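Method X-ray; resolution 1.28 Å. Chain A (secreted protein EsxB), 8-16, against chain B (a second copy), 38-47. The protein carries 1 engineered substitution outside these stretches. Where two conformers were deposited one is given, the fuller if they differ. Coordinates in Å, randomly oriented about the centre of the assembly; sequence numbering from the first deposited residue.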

# COMPACT_ATOMS: atom_id res chain seq x y z
N LYS A 8 -12.16 -21.56 15.60
CA LYS A 8 -11.74 -22.06 14.30
C LYS A 8 -10.52 -21.30 13.76
O LYS A 8 -9.58 -21.92 13.26
CB LYS A 8 -12.90 -22.00 13.30
CG LYS A 8 -12.59 -22.64 11.95
N ILE A 9 -10.55 -19.97 13.84
CA ILE A 9 -9.39 -19.17 13.46
C ILE A 9 -8.27 -19.35 14.49
O ILE A 9 -8.50 -19.26 15.70
CB ILE A 9 -9.72 -17.67 13.35
CG1 ILE A 9 -10.81 -17.43 12.30
CG2 ILE A 9 -8.48 -16.87 12.98
CD1 ILE A 9 -11.38 -16.02 12.32
N THR A 10 -7.07 -19.63 14.00
CA THR A 10 -5.89 -19.76 14.86
C THR A 10 -4.94 -18.60 14.58
O THR A 10 -5.02 -17.97 13.53
CB THR A 10 -5.14 -21.05 14.54
OG1 THR A 10 -4.69 -21.00 13.18
CG2 THR A 10 -6.04 -22.27 14.76
N PRO A 11 -4.01 -18.31 15.52
CA PRO A 11 -3.03 -17.27 15.19
C PRO A 11 -2.16 -17.65 13.99
O PRO A 11 -1.71 -16.77 13.28
CB PRO A 11 -2.19 -17.13 16.47
CG PRO A 11 -2.49 -18.37 17.27
CD PRO A 11 -3.87 -18.82 16.89
N GLU A 12 -1.95 -18.94 13.77
CA GLU A 12 -1.20 -19.39 12.60
C GLU A 12 -1.90 -18.99 11.28
O GLU A 12 -1.25 -18.52 10.33
CB GLU A 12 -0.96 -20.90 12.67
CG GLU A 12 0.08 -21.32 13.72
CD GLU A 12 -0.43 -21.36 15.16
OE1 GLU A 12 -1.66 -21.31 15.38
OE2 GLU A 12 0.42 -21.49 16.08
N GLU A 13 -3.22 -19.14 11.23
CA GLU A 13 -3.97 -18.69 10.06
C GLU A 13 -3.83 -17.18 9.89
O GLU A 13 -3.59 -16.68 8.78
CB GLU A 13 -5.45 -19.07 10.19
CG GLU A 13 -6.27 -18.58 9.01
CD GLU A 13 -7.75 -18.82 9.16
OE1 GLU A 13 -8.18 -19.44 10.15
OE2 GLU A 13 -8.49 -18.37 8.26
N LEU A 14 -3.97 -16.45 10.99
CA LEU A 14 -3.84 -14.99 10.93
C LEU A 14 -2.45 -14.57 10.46
O LEU A 14 -2.32 -13.58 9.75
CB LEU A 14 -4.16 -14.35 12.27
CG LEU A 14 -5.61 -14.46 12.74
CD1 LEU A 14 -5.74 -13.86 14.13
CD2 LEU A 14 -6.56 -13.79 11.76
N GLU A 15 -1.42 -15.31 10.86
CA GLU A 15 -0.06 -15.04 10.40
C GLU A 15 0.06 -15.16 8.89
O GLU A 15 0.67 -14.31 8.23
CB GLU A 15 0.94 -15.98 11.09
CG GLU A 15 2.33 -15.98 10.46
CD GLU A 15 3.07 -14.68 10.68
OE1 GLU A 15 3.03 -14.18 11.82
OE2 GLU A 15 3.71 -14.16 9.73
N ARG A 16 -0.50 -16.24 8.33
CA ARG A 16 -0.42 -16.42 6.87
C ARG A 16 -1.14 -15.28 6.15
O ARG A 16 -0.64 -14.74 5.16
CB ARG A 16 -0.99 -17.77 6.44
CG ARG A 16 -0.14 -18.96 6.88
CD ARG A 16 -0.62 -20.26 6.23
NE ARG A 16 -2.00 -20.58 6.56
CZ ARG A 16 -2.37 -21.30 7.61
NH1 ARG A 16 -3.66 -21.54 7.83
NH2 ARG A 16 -1.47 -21.79 8.45
N ASP B 38 1.84 -8.89 17.05
CA ASP B 38 0.88 -9.24 18.10
C ASP B 38 0.38 -10.67 17.89
O ASP B 38 0.31 -11.47 18.82
CB ASP B 38 -0.31 -8.28 18.10
CG ASP B 38 0.06 -6.85 18.47
OD1 ASP B 38 1.11 -6.63 19.10
OD2 ASP B 38 -0.72 -5.93 18.13
N ILE B 39 0.02 -10.98 16.65
CA ILE B 39 -0.45 -12.31 16.29
C ILE B 39 0.61 -13.38 16.59
O ILE B 39 0.33 -14.40 17.22
CB ILE B 39 -0.84 -12.36 14.79
CG1 ILE B 39 -2.10 -11.54 14.54
CG2 ILE B 39 -1.00 -13.80 14.32
CD1 ILE B 39 -2.28 -11.12 13.08
N ASN B 40 1.84 -13.13 16.15
CA ASN B 40 2.92 -14.08 16.34
C ASN B 40 3.16 -14.34 17.82
O ASN B 40 3.41 -15.48 18.23
CB ASN B 40 4.20 -13.57 15.67
CG ASN B 40 5.36 -14.53 15.81
OD1 ASN B 40 5.24 -15.72 15.49
ND2 ASN B 40 6.47 -14.05 16.34
N SER B 41 3.04 -13.29 18.63
CA SER B 41 3.32 -13.40 20.06
C SER B 41 2.31 -14.27 20.79
O SER B 41 2.59 -14.74 21.89
CB SER B 41 3.38 -12.01 20.70
OG SER B 41 2.07 -11.49 20.91
N LEU B 42 1.14 -14.48 20.19
CA LEU B 42 0.10 -15.32 20.77
C LEU B 42 0.33 -16.81 20.58
O LEU B 42 -0.27 -17.62 21.28
CB LEU B 42 -1.26 -14.98 20.15
CG LEU B 42 -1.90 -13.67 20.55
CD1 LEU B 42 -3.19 -13.47 19.78
CD2 LEU B 42 -2.19 -13.77 22.02
N GLU B 43 1.17 -17.17 19.62
CA GLU B 43 1.25 -18.58 19.24
C GLU B 43 1.70 -19.51 20.35
O GLU B 43 1.13 -20.58 20.52
CB GLU B 43 2.10 -18.75 17.98
CG GLU B 43 1.48 -18.04 16.81
CD GLU B 43 2.14 -18.37 15.48
OE1 GLU B 43 3.18 -19.07 15.45
OE2 GLU B 43 1.61 -17.91 14.45
N GLY B 44 2.70 -19.11 21.12
CA GLY B 44 3.22 -19.96 22.17
C GLY B 44 2.23 -20.25 23.29
O GLY B 44 2.28 -21.32 23.91
N GLN B 45 1.33 -19.31 23.56
CA GLN B 45 0.38 -19.50 24.65
C GLN B 45 -0.98 -19.99 24.17
O GLN B 45 -1.88 -20.19 24.98
CB GLN B 45 0.16 -18.21 25.45
CG GLN B 45 1.42 -17.49 25.94
CD GLN B 45 2.07 -18.12 27.15
OE1 GLN B 45 1.45 -18.91 27.87
NE2 GLN B 45 3.32 -17.75 27.40
N TRP B 46 -1.13 -20.20 22.86
CA TRP B 46 -2.46 -20.45 22.28
C TRP B 46 -3.17 -21.68 22.83
O TRP B 46 -4.37 -21.63 23.12
CB TRP B 46 -2.39 -20.50 20.75
CG TRP B 46 -3.73 -20.64 20.08
CD1 TRP B 46 -4.14 -21.66 19.27
CD2 TRP B 46 -4.83 -19.72 20.16
NE1 TRP B 46 -5.43 -21.43 18.84
CE2 TRP B 46 -5.87 -20.25 19.37
CE3 TRP B 46 -5.03 -18.51 20.82
CZ2 TRP B 46 -7.11 -19.61 19.24
CZ3 TRP B 46 -6.26 -17.87 20.68
CH2 TRP B 46 -7.28 -18.42 19.90
N ALA B 47 -2.46 -22.79 22.98
CA ALA B 47 -3.10 -24.02 23.44
C ALA B 47 -3.71 -23.87 24.83
O ALA B 47 -4.73 -24.51 25.14
CB ALA B 47 -2.12 -25.18 23.41
O HOH W 1 -0.23 -21.97 18.51

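The helix that begins at P11(A) runs roughly antiparallel to the helix of the second copy that carries I39(B): their directions differ by 150° and their axes approach to 8.8 Å. T10(A) caps the first helix. With chi1 at 62° (p), its OG1 is placed to accept from the free amide of E13(A), N to OG1 3.1 Å, a classic N-cap. Proline suits the next position, since a first-turn residue needs no amide hydrogen and the ring already holds phi near -63°.

P11(A) is also the hub of the contact. Its CD sits 3.4 Å from the centroid of the five-membered ring of W46(B), almost on the ring normal: a CH-pi contact in which the slightly polarised C-H, next to nitrogen, meets the electron-rich indole. With chi1 t and chi2 at -119°, W46(B) lays that face against the proline. Earlier in the chain B stretch, I39(B) (m, t) directs CG2 to within 3.8 Å of L14(A) CB and 3.2 Å of P11(A) O. E43(B) (m, t) brings its CG 3.8 Å from P11(A) CB.

No direct hydrogen bond links the stretches. The carboxylates of E12(A) and E43(B) lie close, E12(A) OE2 to E43(B) OE1 3.7 Å, an unfavourable pairing of like charges. E12(A), bent by chi2 at 79° (p), nevertheless gains a bridge: one water donates through its O to E12(A) OE2 (2.6 Å) and to E43(B) O (2.8 Å).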